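Local coordinates for protein MCG133388, isoform CRA_f (Mus musculus, PDB 4ZPO) that probably mediates calcium-dependent adhesion between neurons as protocadherin gamma C5, of which this piece holds the first three extracellular cadherin repeats (EC1 to EC3), at residues A[31-36]-A[79-84]; A[108-113]-A[198-203]; A[229-234]-A[272-277]. All blocks are in the same frame, centred on the assembly; numbering follows the deposited sequence.

Contact 1: A[31-36]-A[79-84]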
ATOM      1  N   LEU A  31      40.193  48.790   3.551  1.00 88.32           N
ATOM      2  CA  LEU A  31      40.559  49.293   2.232  1.00 87.50           C
ATOM      3  C   LEU A  31      42.051  49.131   1.959  1.00 92.90           C
ATOM      4  O   LEU A  31      42.447  48.646   0.898  1.00 94.94           O
ATOM      5  CB  LEU A  31      40.162  50.764   2.090  1.00 82.69           C
ATOM      6  CG  LEU A  31      38.688  51.054   1.806  1.00 85.34           C
ATOM      7  CD1 LEU A  31      38.416  52.548   1.861  1.00 88.75           C
ATOM      8  CD2 LEU A  31      38.293  50.487   0.453  1.00 84.49           C
ATOM      9  N   SER A  32      42.870  49.540   2.924  1.00 93.99           N
ATOM     10  CA  SER A  32      44.323  49.507   2.778  1.00 89.36           C
ATOM     11  C   SER A  32      44.852  48.093   2.551  1.00 94.17           C
ATOM     12  O   SER A  32      45.781  47.887   1.772  1.00 92.28           O
ATOM     13  CB  SER A  32      44.993  50.119   4.011  1.00 98.69           C
ATOM     14  OG  SER A  32      44.607  51.472   4.182  1.00105.04           O
ATOM     15  N   ARG A  33      44.257  47.122   3.235  1.00 87.72           N
ATOM     16  CA  ARG A  33      44.683  45.734   3.099  1.00 90.83           C
ATOM     17  C   ARG A  33      43.796  44.977   2.116  1.00 86.96           C
ATOM     18  O   ARG A  33      43.955  43.771   1.927  1.00 85.68           O
ATOM     19  CB  ARG A  33      44.687  45.037   4.461  1.00 92.75           C
ATOM     20  CG  ARG A  33      45.621  45.680   5.474  1.00 96.90           C
ATOM     21  CD  ARG A  33      45.860  44.769   6.666  1.00102.38           C
ATOM     22  NE  ARG A  33      46.513  43.525   6.273  1.00109.45           N
ATOM     23  CZ  ARG A  33      46.861  42.563   7.121  1.00115.46           C
ATOM     24  NH1 ARG A  33      46.621  42.701   8.418  1.00119.02           N
ATOM     25  NH2 ARG A  33      47.448  41.462   6.674  1.00115.89           N
ATOM     26  N   ARG A  34      42.866  45.701   1.496  1.00 85.48           N
ATOM     27  CA  ARG A  34      42.001  45.154   0.452  1.00 87.71           C
ATOM     28  C   ARG A  34      41.262  43.891   0.886  1.00 83.18           C
ATOM     29  O   ARG A  34      41.580  42.792   0.432  1.00 82.75           O
ATOM     30  CB  ARG A  34      42.817  44.866  -0.811  1.00 91.89           C
ATOM     31  CG  ARG A  34      43.194  46.108  -1.600  1.00 96.18           C
ATOM     32  CD  ARG A  34      44.202  45.779  -2.690  1.00105.17           C
ATOM     33  NE  ARG A  34      44.194  46.770  -3.762  1.00112.27           N
ATOM     34  CZ  ARG A  34      45.067  46.793  -4.763  1.00119.12           C
ATOM     35  NH1 ARG A  34      46.029  45.883  -4.828  1.00120.09           N
ATOM     36  NH2 ARG A  34      44.981  47.731  -5.698  1.00124.31           N
ATOM     37  N   LEU A  35      40.282  44.054   1.770  1.00 78.03           N
ATOM     38  CA  LEU A  35      39.458  42.935   2.213  1.00 83.51           C
ATOM     39  C   LEU A  35      38.714  42.363   1.013  1.00 79.30           C
ATOM     40  O   LEU A  35      38.200  43.109   0.180  1.00 80.86           O
ATOM     41  CB  LEU A  35      38.485  43.377   3.307  1.00 82.71           C
ATOM     42  CG  LEU A  35      37.873  42.264   4.155  1.00 79.30           C
ATOM     43  CD1 LEU A  35      38.958  41.351   4.703  1.00 78.23           C
ATOM     44  CD2 LEU A  35      37.049  42.858   5.287  1.00 78.60           C
ATOM     45  N   ARG A  36      38.662  41.038   0.922  1.00 76.81           N
ATOM     46  CA  ARG A  36      38.269  40.394  -0.324  1.00 76.94           C
ATOM     47  C   ARG A  36      37.925  38.918  -0.144  1.00 81.30           C
ATOM     48  O   ARG A  36      38.546  38.222   0.660  1.00 87.27           O
ATOM     49  CB  ARG A  36      39.405  40.545  -1.340  1.00 84.16           C
ATOM     50  CG  ARG A  36      39.137  39.987  -2.722  1.00 94.83           C
ATOM     51  CD  ARG A  36      40.441  39.526  -3.352  1.00102.12           C
ATOM     52  NE  ARG A  36      41.556  40.380  -2.952  1.00108.50           N
ATOM     53  CZ  ARG A  36      42.835  40.102  -3.185  1.00117.29           C
ATOM     54  NH1 ARG A  36      43.169  38.988  -3.821  1.00122.62           N
ATOM     55  NH2 ARG A  36      43.780  40.939  -2.781  1.00120.53           N
ATOM     56  N   VAL A  79      39.188  34.081   2.452  1.00 96.17           N
ATOM     57  CA  VAL A  79      39.308  35.512   2.718  1.00 86.87           C
ATOM     58  C   VAL A  79      40.744  35.984   2.527  1.00 84.01           C
ATOM     59  O   VAL A  79      41.663  35.490   3.179  1.00 85.75           O
ATOM     60  CB  VAL A  79      38.837  35.864   4.143  1.00 82.89           C
ATOM     61  CG1 VAL A  79      39.118  37.326   4.451  1.00 81.93           C
ATOM     62  CG2 VAL A  79      37.354  35.556   4.300  1.00 77.50           C
ATOM     63  N   VAL A  80      40.929  36.946   1.628  1.00 86.12           N
ATOM     64  CA  VAL A  80      42.262  37.418   1.273  1.00 82.21           C
ATOM     65  C   VAL A  80      42.518  38.851   1.734  1.00 99.23           C
ATOM     66  O   VAL A  80      41.725  39.753   1.463  1.00 98.95           O
ATOM     67  CB  VAL A  80      42.487  37.343  -0.250  1.00 87.49           C
ATOM     68  CG1 VAL A  80      43.893  37.804  -0.606  1.00 93.45           C
ATOM     69  CG2 VAL A  80      42.242  35.930  -0.751  1.00 88.78           C
ATOM     70  N   THR A  81      43.630  39.048   2.436  1.00 98.14           N
ATOM     71  CA  THR A  81      44.082  40.382   2.814  1.00 97.04           C
ATOM     72  C   THR A  81      45.523  40.578   2.354  1.00103.06           C
ATOM     73  O   THR A  81      46.322  39.642   2.382  1.00109.97           O
ATOM     74  CB  THR A  81      43.988  40.615   4.335  1.00 85.71           C
ATOM     75  OG1 THR A  81      44.792  39.649   5.021  1.00 88.00           O
ATOM     76  CG2 THR A  81      42.549  40.497   4.807  1.00 83.92           C
ATOM     77  N   GLU A  82      45.851  41.793   1.928  1.00101.88           N
ATOM     78  CA  GLU A  82      47.181  42.079   1.401  1.00101.90           C
ATOM     79  C   GLU A  82      48.043  42.862   2.384  1.00106.23           C
ATOM     80  O   GLU A  82      47.532  43.501   3.305  1.00104.96           O
ATOM     81  CB  GLU A  82      47.080  42.851   0.084  1.00 93.56           C
ATOM     82  CG  GLU A  82      46.408  42.088  -1.041  1.00 92.35           C
ATOM     83  CD  GLU A  82      46.424  42.857  -2.349  1.00102.65           C
ATOM     84  OE1 GLU A  82      47.356  43.663  -2.554  1.00110.44           O
ATOM     85  OE2 GLU A  82      45.502  42.661  -3.167  1.00 97.74           O
ATOM     86  N   HIS A  83      49.355  42.800   2.164  1.00107.82           N
ATOM     87  CA  HIS A  83      50.342  43.542   2.949  1.00109.66           C
ATOM     88  C   HIS A  83      50.218  43.314   4.457  1.00112.48           C
ATOM     89  O   HIS A  83      49.703  44.172   5.177  1.00113.57           O
ATOM     90  CB  HIS A  83      50.233  45.037   2.646  1.00106.18           C
ATOM     91  CG  HIS A  83      50.190  45.356   1.186  1.00104.15           C
ATOM     92  ND1 HIS A  83      49.024  45.696   0.530  1.00102.62           N
ATOM     93  CD2 HIS A  83      51.167  45.385   0.248  1.00109.57           C
ATOM     94  CE1 HIS A  83      49.285  45.921  -0.743  1.00 99.84           C
ATOM     95  NE2 HIS A  83      50.579  45.739  -0.942  1.00111.40           N
ATOM     96  N   PRO A  84      50.693  42.154   4.941  1.00113.10           N
ATOM     97  CA  PRO A  84      51.266  41.078   4.128  1.00116.43           C
ATOM     98  C   PRO A  84      50.183  40.162   3.567  1.00116.08           C
ATOM     99  O   PRO A  84      49.130  40.007   4.186  1.00111.90           O
ATOM    100  CB  PRO A  84      52.170  40.323   5.117  1.00108.83           C
ATOM    101  CG  PRO A  84      51.985  41.004   6.468  1.00113.02           C
ATOM    102  CD  PRO A  84      50.746  41.828   6.374  1.00111.02           C
TER
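Two straight backbone bonds tie 31-36 to 79-84: Val80 N gives to Arg36 O at 2.9 Å, and Glu82 N to an in-plane lone pair of Arg33 O at 2.7 Å with 176° at the hydrogen. Between them the chain turns at Arg34, whose positive phi (54°) belongs to a Schellman motif closing helix 29-32. Arg33 adds side-chain bonds to backbone. Its chain, bent at chi3 (62°), brings NE to Glu82 O at 3.1 Å, the acceptor lying near the guanidinium plane, while NH2 makes a weak bond to Pro84 O and a salt bridge to Glu86. Charge gathers on the Glu82 carboxylate, which bridges two arginines: Arg36 NH2 meets OE2 at 2.5 Å with the flat groups almost perpendicular, and Arg34 NH1 reaches OE1 more weakly at 3.4 Å. In van der Waals packing, Val80 CG1 sits over one face of the Arg36 guanidinium, toward its rim, 3.5 Å from NH1. On the buried side, Leu35 CD1 touches Thr81 CG2 at 3.7 Å and makes an apolar contact with Val79 CG1 at 4.0 Å. Helix end, edge strand 36-37 and the cis-proline turn leaving strand 74-81 thus meet at one end of the EC1 cadherin beta-sandwich.

Contact 2: A[108-113]-A[198-203]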
ATOM      1  N   ASP A 108      -0.038   6.280  -5.666  1.00 88.46           N
ATOM      2  CA  ASP A 108      -0.923   5.143  -5.435  1.00 92.41           C
ATOM      3  C   ASP A 108      -0.223   3.807  -5.679  1.00 92.25           C
ATOM      4  O   ASP A 108       0.674   3.704  -6.515  1.00 95.69           O
ATOM      5  CB  ASP A 108      -2.173   5.255  -6.314  1.00 97.83           C
ATOM      6  CG  ASP A 108      -1.863   5.761  -7.710  1.00105.98           C
ATOM      7  OD1 ASP A 108      -0.756   5.484  -8.217  1.00111.58           O
ATOM      8  OD2 ASP A 108      -2.728   6.444  -8.298  1.00108.03           O
ATOM      9  N   ARG A 109      -0.645   2.789  -4.935  1.00 89.61           N
ATOM     10  CA  ARG A 109      -0.051   1.460  -5.020  1.00 89.96           C
ATOM     11  C   ARG A 109      -1.131   0.382  -5.065  1.00 88.89           C
ATOM     12  O   ARG A 109      -2.049   0.380  -4.246  1.00 87.32           O
ATOM     13  CB  ARG A 109       0.884   1.220  -3.831  1.00 94.78           C
ATOM     14  CG  ARG A 109       1.326  -0.225  -3.660  1.00101.98           C
ATOM     15  CD  ARG A 109       2.434  -0.597  -4.630  1.00111.95           C
ATOM     16  NE  ARG A 109       2.726  -2.028  -4.599  1.00120.80           N
ATOM     17  CZ  ARG A 109       3.506  -2.615  -3.696  1.00125.29           C
ATOM     18  NH1 ARG A 109       4.075  -1.895  -2.738  1.00126.38           N
ATOM     19  NH2 ARG A 109       3.714  -3.924  -3.750  1.00126.71           N
ATOM     20  N   GLU A 110      -1.020  -0.532  -6.025  1.00 92.18           N
ATOM     21  CA  GLU A 110      -1.985  -1.618  -6.156  1.00 93.73           C
ATOM     22  C   GLU A 110      -1.391  -2.951  -5.711  1.00 92.59           C
ATOM     23  O   GLU A 110      -0.249  -3.273  -6.040  1.00 94.02           O
ATOM     24  CB  GLU A 110      -2.486  -1.724  -7.598  1.00 96.19           C
ATOM     25  CG  GLU A 110      -3.416  -2.902  -7.845  1.00 96.05           C
ATOM     26  CD  GLU A 110      -3.974  -2.925  -9.254  1.00 98.95           C
ATOM     27  OE1 GLU A 110      -4.273  -1.839  -9.794  1.00 97.79           O
ATOM     28  OE2 GLU A 110      -4.111  -4.030  -9.822  1.00101.25           O
ATOM     29  N   MET A 111      -2.172  -3.719  -4.959  1.00 91.27           N
ATOM     30  CA  MET A 111      -1.740  -5.030  -4.490  1.00 89.49           C
ATOM     31  C   MET A 111      -2.772  -6.111  -4.789  1.00 85.80           C
ATOM     32  O   MET A 111      -3.906  -6.051  -4.316  1.00 83.99           O
ATOM     33  CB  MET A 111      -1.452  -4.994  -2.989  1.00 90.89           C
ATOM     34  CG  MET A 111      -0.067  -4.490  -2.637  1.00 89.56           C
ATOM     35  SD  MET A 111       0.285  -4.630  -0.875  1.00 86.26           S
ATOM     36  CE  MET A 111       2.072  -4.543  -0.894  1.00 99.15           C
ATOM     37  N   ARG A 112      -2.366  -7.100  -5.578  1.00 85.96           N
ATOM     38  CA  ARG A 112      -3.224  -8.238  -5.879  1.00 78.26           C
ATOM     39  C   ARG A 112      -2.920  -9.389  -4.930  1.00 78.84           C
ATOM     40  O   ARG A 112      -2.021 -10.191  -5.181  1.00 83.65           O
ATOM     41  CB  ARG A 112      -3.041  -8.682  -7.331  1.00 75.03           C
ATOM     42  CG  ARG A 112      -3.233  -7.571  -8.348  1.00 79.58           C
ATOM     43  CD  ARG A 112      -4.308  -7.924  -9.358  1.00 87.46           C
ATOM     44  NE  ARG A 112      -4.448  -6.896 -10.385  1.00 97.02           N
ATOM     45  CZ  ARG A 112      -5.334  -6.943 -11.374  1.00106.37           C
ATOM     46  NH1 ARG A 112      -6.166  -7.972 -11.474  1.00108.88           N
ATOM     47  NH2 ARG A 112      -5.388  -5.961 -12.265  1.00109.36           N
ATOM     48  N   ILE A 113      -3.671  -9.461  -3.837  1.00 77.73           N
ATOM     49  CA  ILE A 113      -3.464 -10.497  -2.831  1.00 76.63           C
ATOM     50  C   ILE A 113      -4.527 -11.587  -2.925  1.00 77.23           C
ATOM     51  O   ILE A 113      -5.724 -11.298  -2.964  1.00 75.64           O
ATOM     52  CB  ILE A 113      -3.470  -9.905  -1.409  1.00 72.32           C
ATOM     53  CG1 ILE A 113      -2.365  -8.857  -1.267  1.00 71.39           C
ATOM     54  CG2 ILE A 113      -3.299 -11.004  -0.369  1.00 70.77           C
ATOM     55  CD1 ILE A 113      -2.298  -8.223   0.107  1.00 70.90           C
ATOM     56  N   LEU A 198      -1.521   5.839  -1.404  1.00 75.64           N
ATOM     57  CA  LEU A 198      -2.804   5.144  -1.357  1.00 76.92           C
ATOM     58  C   LEU A 198      -2.679   3.695  -1.823  1.00 73.45           C
ATOM     59  O   LEU A 198      -2.542   3.426  -3.017  1.00 70.27           O
ATOM     60  CB  LEU A 198      -3.840   5.892  -2.204  1.00 77.44           C
ATOM     61  CG  LEU A 198      -5.326   5.587  -1.986  1.00 79.79           C
ATOM     62  CD1 LEU A 198      -5.790   4.405  -2.828  1.00 81.83           C
ATOM     63  CD2 LEU A 198      -5.612   5.343  -0.511  1.00 79.67           C
ATOM     64  N   ILE A 199      -2.735   2.767  -0.874  1.00 69.49           N
ATOM     65  CA  ILE A 199      -2.642   1.345  -1.181  1.00 72.23           C
ATOM     66  C   ILE A 199      -4.024   0.719  -1.329  1.00 74.62           C
ATOM     67  O   ILE A 199      -4.815   0.714  -0.384  1.00 74.95           O
ATOM     68  CB  ILE A 199      -1.865   0.580  -0.094  1.00 74.81           C
ATOM     69  CG1 ILE A 199      -0.508   1.238   0.157  1.00 77.69           C
ATOM     70  CG2 ILE A 199      -1.696  -0.880  -0.488  1.00 74.13           C
ATOM     71  CD1 ILE A 199       0.219   0.685   1.360  1.00 78.58           C
ATOM     72  N   SER A 200      -4.312   0.195  -2.516  1.00 71.22           N
ATOM     73  CA  SER A 200      -5.584  -0.474  -2.760  1.00 70.43           C
ATOM     74  C   SER A 200      -5.372  -1.973  -2.941  1.00 72.75           C
ATOM     75  O   SER A 200      -4.876  -2.421  -3.975  1.00 74.33           O
ATOM     76  CB  SER A 200      -6.282   0.115  -3.988  1.00 70.28           C
ATOM     77  OG  SER A 200      -5.553  -0.157  -5.170  1.00 73.30           O
ATOM     78  N   VAL A 201      -5.748  -2.744  -1.926  1.00 73.57           N
ATOM     79  CA  VAL A 201      -5.587  -4.193  -1.963  1.00 71.21           C
ATOM     80  C   VAL A 201      -6.708  -4.856  -2.756  1.00 74.94           C
ATOM     81  O   VAL A 201      -7.882  -4.739  -2.406  1.00 78.83           O
ATOM     82  CB  VAL A 201      -5.554  -4.794  -0.544  1.00 68.86           C
ATOM     83  CG1 VAL A 201      -5.477  -6.312  -0.614  1.00 73.84           C
ATOM     84  CG2 VAL A 201      -4.385  -4.231   0.244  1.00 64.30           C
ATOM     85  N   ILE A 202      -6.337  -5.551  -3.825  1.00 75.23           N
ATOM     86  CA  ILE A 202      -7.303  -6.293  -4.626  1.00 72.68           C
ATOM     87  C   ILE A 202      -7.323  -7.755  -4.203  1.00 68.09           C
ATOM     88  O   ILE A 202      -6.353  -8.481  -4.410  1.00 71.37           O
ATOM     89  CB  ILE A 202      -6.986  -6.208  -6.132  1.00 69.22           C
ATOM     90  CG1 ILE A 202      -6.683  -4.765  -6.540  1.00 62.25           C
ATOM     91  CG2 ILE A 202      -8.136  -6.777  -6.951  1.00 61.56           C
ATOM     92  CD1 ILE A 202      -7.850  -3.824  -6.363  1.00 61.11           C
ATOM     93  N   VAL A 203      -8.429  -8.184  -3.603  1.00 67.52           N
ATOM     94  CA  VAL A 203      -8.561  -9.566  -3.161  1.00 67.73           C
ATOM     95  C   VAL A 203      -8.932 -10.475  -4.328  1.00 67.11           C
ATOM     96  O   VAL A 203     -10.052 -10.426  -4.834  1.00 68.21           O
ATOM     97  CB  VAL A 203      -9.616  -9.712  -2.050  1.00 58.59           C
ATOM     98  CG1 VAL A 203      -9.756 -11.171  -1.645  1.00 65.85           C
ATOM     99  CG2 VAL A 203      -9.244  -8.860  -0.850  1.00 67.52           C
TER
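Strands 108-113 and 198-203 run parallel in one unbroken register from Asp108-Leu198 to Ile113-Val203, their axes 4.5 Å apart at closest and 18° from alignment. Five N-H...O bonds zigzag across. Arg109, Met111 and Ile113 give their N-H to Leu198, Ser200 and Ile202, while Arg109 O and Met111 O accept from Ser200 N and Ile202 N. The acceptors differ in geometry: Ser200 N comes nearly along the C=O axis, 2.9 Å from Arg109 O, whereas Arg109 N stands 37° out of the carbonyl plane, 2.8 Å from Leu198 O. On the inner face, Ile113 has CG1 anti to its carbonyl carbon and an extended chi2 (-180°), which carries CD1 obliquely against Val201 CG1 at 3.8 Å; Phe149 touches both residues. Met111 approaches Ile199 more loosely, SD to CG2 at 4.3 Å, and leans on Phe123 and Leu125. At the C-terminal end of the same face, the side chain of Val203 comes within about 4 Å of that of the calcium ligand Glu115. The outer face is polar on the 108-113 side. Arg112 NE bonds Glu110 OE2 at 2.9 Å in a salt bridge between residues two apart, and Glu110 CG crosses Ile202 CG1 at 4.0 Å. A parallel pairing of first and last strands, forming one edge of a sheet of the sandwich, is characteristic of the cadherin repeat, here EC2.

Contact 3: A[229-234]-A[272-277]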
ATOM      1  N   GLY A 229     -43.228 -35.710 -19.071  1.00 93.83           N
ATOM      2  CA  GLY A 229     -42.881 -34.361 -19.476  1.00102.82           C
ATOM      3  C   GLY A 229     -43.220 -33.320 -18.426  1.00105.78           C
ATOM      4  O   GLY A 229     -42.830 -32.159 -18.543  1.00113.82           O
ATOM      5  N   THR A 230     -43.951 -33.737 -17.398  1.00 93.38           N
ATOM      6  CA  THR A 230     -44.351 -32.830 -16.327  1.00 84.38           C
ATOM      7  C   THR A 230     -43.159 -32.449 -15.452  1.00 75.99           C
ATOM      8  O   THR A 230     -42.405 -33.312 -15.007  1.00 70.95           O
ATOM      9  CB  THR A 230     -45.453 -33.453 -15.445  1.00 75.83           C
ATOM     10  OG1 THR A 230     -46.590 -33.781 -16.252  1.00 86.38           O
ATOM     11  CG2 THR A 230     -45.877 -32.484 -14.351  1.00 85.07           C
ATOM     12  N   LEU A 231     -42.990 -31.152 -15.218  1.00 76.97           N
ATOM     13  CA  LEU A 231     -41.919 -30.663 -14.358  1.00 75.99           C
ATOM     14  C   LEU A 231     -42.215 -30.961 -12.892  1.00 77.15           C
ATOM     15  O   LEU A 231     -43.266 -30.583 -12.373  1.00 82.42           O
ATOM     16  CB  LEU A 231     -41.714 -29.160 -14.557  1.00 79.17           C
ATOM     17  CG  LEU A 231     -40.694 -28.468 -13.651  1.00 77.98           C
ATOM     18  CD1 LEU A 231     -39.285 -28.965 -13.943  1.00 78.03           C
ATOM     19  CD2 LEU A 231     -40.777 -26.959 -13.808  1.00 78.68           C
ATOM     20  N   LEU A 232     -41.286 -31.642 -12.231  1.00 72.21           N
ATOM     21  CA  LEU A 232     -41.427 -31.946 -10.815  1.00 72.99           C
ATOM     22  C   LEU A 232     -41.052 -30.729  -9.980  1.00 72.98           C
ATOM     23  O   LEU A 232     -41.852 -30.240  -9.181  1.00 76.68           O
ATOM     24  CB  LEU A 232     -40.558 -33.145 -10.429  1.00 73.28           C
ATOM     25  CG  LEU A 232     -40.694 -33.658  -8.994  1.00 76.76           C
ATOM     26  CD1 LEU A 232     -42.084 -34.229  -8.752  1.00 80.30           C
ATOM     27  CD2 LEU A 232     -39.621 -34.695  -8.691  1.00 75.42           C
ATOM     28  N   LEU A 233     -39.830 -30.246 -10.183  1.00 65.67           N
ATOM     29  CA  LEU A 233     -39.335 -29.056  -9.500  1.00 70.98           C
ATOM     30  C   LEU A 233     -38.038 -28.578 -10.142  1.00 72.52           C
ATOM     31  O   LEU A 233     -37.286 -29.372 -10.706  1.00 76.86           O
ATOM     32  CB  LEU A 233     -39.112 -29.329  -8.007  1.00 72.93           C
ATOM     33  CG  LEU A 233     -37.832 -30.051  -7.576  1.00 73.05           C
ATOM     34  CD1 LEU A 233     -37.677 -29.991  -6.067  1.00 78.72           C
ATOM     35  CD2 LEU A 233     -37.815 -31.494  -8.051  1.00 76.66           C
ATOM     36  N   ARG A 234     -37.782 -27.278 -10.063  1.00 75.13           N
ATOM     37  CA  ARG A 234     -36.527 -26.724 -10.554  1.00 76.05           C
ATOM     38  C   ARG A 234     -35.600 -26.430  -9.383  1.00 73.40           C
ATOM     39  O   ARG A 234     -35.901 -25.592  -8.535  1.00 71.71           O
ATOM     40  CB  ARG A 234     -36.769 -25.456 -11.377  1.00 81.65           C
ATOM     41  CG  ARG A 234     -35.507 -24.884 -12.008  1.00 88.46           C
ATOM     42  CD  ARG A 234     -35.781 -23.602 -12.790  1.00 98.83           C
ATOM     43  NE  ARG A 234     -36.489 -23.847 -14.045  1.00104.80           N
ATOM     44  CZ  ARG A 234     -37.792 -23.654 -14.223  1.00109.57           C
ATOM     45  NH1 ARG A 234     -38.345 -23.903 -15.401  1.00113.42           N
ATOM     46  NH2 ARG A 234     -38.544 -23.212 -13.223  1.00109.12           N
ATOM     47  N   ALA A 272     -33.792 -28.377 -13.707  1.00 78.28           N
ATOM     48  CA  ALA A 272     -35.182 -28.794 -13.839  1.00 79.88           C
ATOM     49  C   ALA A 272     -35.305 -30.313 -13.839  1.00 77.43           C
ATOM     50  O   ALA A 272     -34.658 -30.996 -14.633  1.00 70.55           O
ATOM     51  CB  ALA A 272     -35.790 -28.213 -15.106  1.00 81.39           C
ATOM     52  N   ILE A 273     -36.138 -30.837 -12.946  1.00 80.56           N
ATOM     53  CA  ILE A 273     -36.365 -32.274 -12.861  1.00 75.42           C
ATOM     54  C   ILE A 273     -37.708 -32.654 -13.474  1.00 73.61           C
ATOM     55  O   ILE A 273     -38.756 -32.183 -13.036  1.00 75.42           O
ATOM     56  CB  ILE A 273     -36.314 -32.771 -11.405  1.00 70.89           C
ATOM     57  CG1 ILE A 273     -34.917 -32.550 -10.821  1.00 70.74           C
ATOM     58  CG2 ILE A 273     -36.694 -34.241 -11.328  1.00 72.97           C
ATOM     59  CD1 ILE A 273     -34.729 -33.141  -9.446  1.00 66.29           C
ATOM     60  N   HIS A 274     -37.668 -33.510 -14.490  1.00 71.79           N
ATOM     61  CA  HIS A 274     -38.878 -33.940 -15.178  1.00 74.98           C
ATOM     62  C   HIS A 274     -39.174 -35.414 -14.935  1.00 74.89           C
ATOM     63  O   HIS A 274     -38.261 -36.231 -14.830  1.00 79.71           O
ATOM     64  CB  HIS A 274     -38.759 -33.687 -16.683  1.00 78.03           C
ATOM     65  CG  HIS A 274     -38.623 -32.241 -17.046  1.00 85.09           C
ATOM     66  ND1 HIS A 274     -39.709 -31.444 -17.345  1.00 89.78           N
ATOM     67  CD2 HIS A 274     -37.532 -31.449 -17.166  1.00 87.26           C
ATOM     68  CE1 HIS A 274     -39.291 -30.225 -17.628  1.00 91.16           C
ATOM     69  NE2 HIS A 274     -37.973 -30.200 -17.529  1.00 90.89           N
ATOM     70  N   VAL A 275     -40.458 -35.747 -14.841  1.00 72.89           N
ATOM     71  CA  VAL A 275     -40.878 -37.141 -14.808  1.00 76.74           C
ATOM     72  C   VAL A 275     -41.104 -37.609 -16.243  1.00 80.95           C
ATOM     73  O   VAL A 275     -41.813 -36.964 -17.016  1.00 81.47           O
ATOM     74  CB  VAL A 275     -42.153 -37.345 -13.957  1.00 77.78           C
ATOM     75  CG1 VAL A 275     -43.205 -36.304 -14.300  1.00 72.78           C
ATOM     76  CG2 VAL A 275     -42.697 -38.754 -14.138  1.00 82.37           C
ATOM     77  N   LEU A 276     -40.480 -38.725 -16.600  1.00 83.57           N
ATOM     78  CA  LEU A 276     -40.476 -39.184 -17.983  1.00 87.03           C
ATOM     79  C   LEU A 276     -41.060 -40.584 -18.125  1.00 93.30           C
ATOM     80  O   LEU A 276     -41.407 -41.010 -19.225  1.00100.87           O
ATOM     81  CB  LEU A 276     -39.051 -39.148 -18.535  1.00 83.45           C
ATOM     82  CG  LEU A 276     -38.331 -37.807 -18.385  1.00 77.43           C
ATOM     83  CD1 LEU A 276     -36.824 -37.993 -18.435  1.00 81.89           C
ATOM     84  CD2 LEU A 276     -38.786 -36.828 -19.461  1.00 75.39           C
ATOM     85  N   GLY A 277     -41.165 -41.295 -17.007  1.00 95.12           N
ATOM     86  CA  GLY A 277     -41.685 -42.648 -17.018  1.00 98.07           C
ATOM     87  C   GLY A 277     -43.024 -42.774 -16.319  1.00 96.85           C
ATOM     88  O   GLY A 277     -43.524 -41.806 -15.745  1.00 94.71           O
TER
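Four backbone N-H...O bonds and one weak side-chain bond join 229-234 to 272-277. At the Gly229 end, Gly229 N reaches Val275 O almost along its C=O axis, 2.8 Å at 172°; Val275 N in turn gives to Thr230 O at 3.1 Å. Gly229 O accepts weakly from His274 ND1 at 3.4 Å, near the plane of the ring, and Thr230 OG1 is satisfied outside the pair by Pro227 O. Further along, Leu232 N donates to Ile273 O at 2.7 Å, and Ile273 N to Leu233 O at 2.9 Å. Two residues, Leu232 and Leu233, therefore face the single Ile273: a beta bulge, marked by psi -57° at Leu232, in the antiparallel sheet of the EC3 sandwich. Both leucines consequently lie beside Ile273, CD2 of Leu232 against CG2 and CD2 of Leu233 against CD1 (3.8 Å), facing Ile307 and Val309 of the other sheet. An alanine at Ile273 would lose CG1, CG2 and CD1, and would probably loosen the packing of both leucines and of Ile307. On the other face Leu231 CD1 makes a CH-pi contact with His274, 4.1 Å from the ring centroid.

Overall arrangement
The three contacts follow one another along the chain, one in each cadherin repeat, and none touches another: centres lie about 66 Å apart for contacts 1 and 2, 49 Å for contacts 2 and 3. Contact 2, a parallel strand pair, and contact 1, at the far edge of the sheet, belong to corresponding sheets of EC2 and EC1; contact 3 joins strands of the opposing sheet in EC3. Each has a buried apolar side and a more exposed polar one, contact 1 counting as many exposed as buried residues (four each). Contact 1 adds an arginine-glutamate network to backbone and arginine-to-carbonyl bonds; contact 2 has a regular ladder, contact 3 a bulged one, and contact 2 alone borders a calcium ligand.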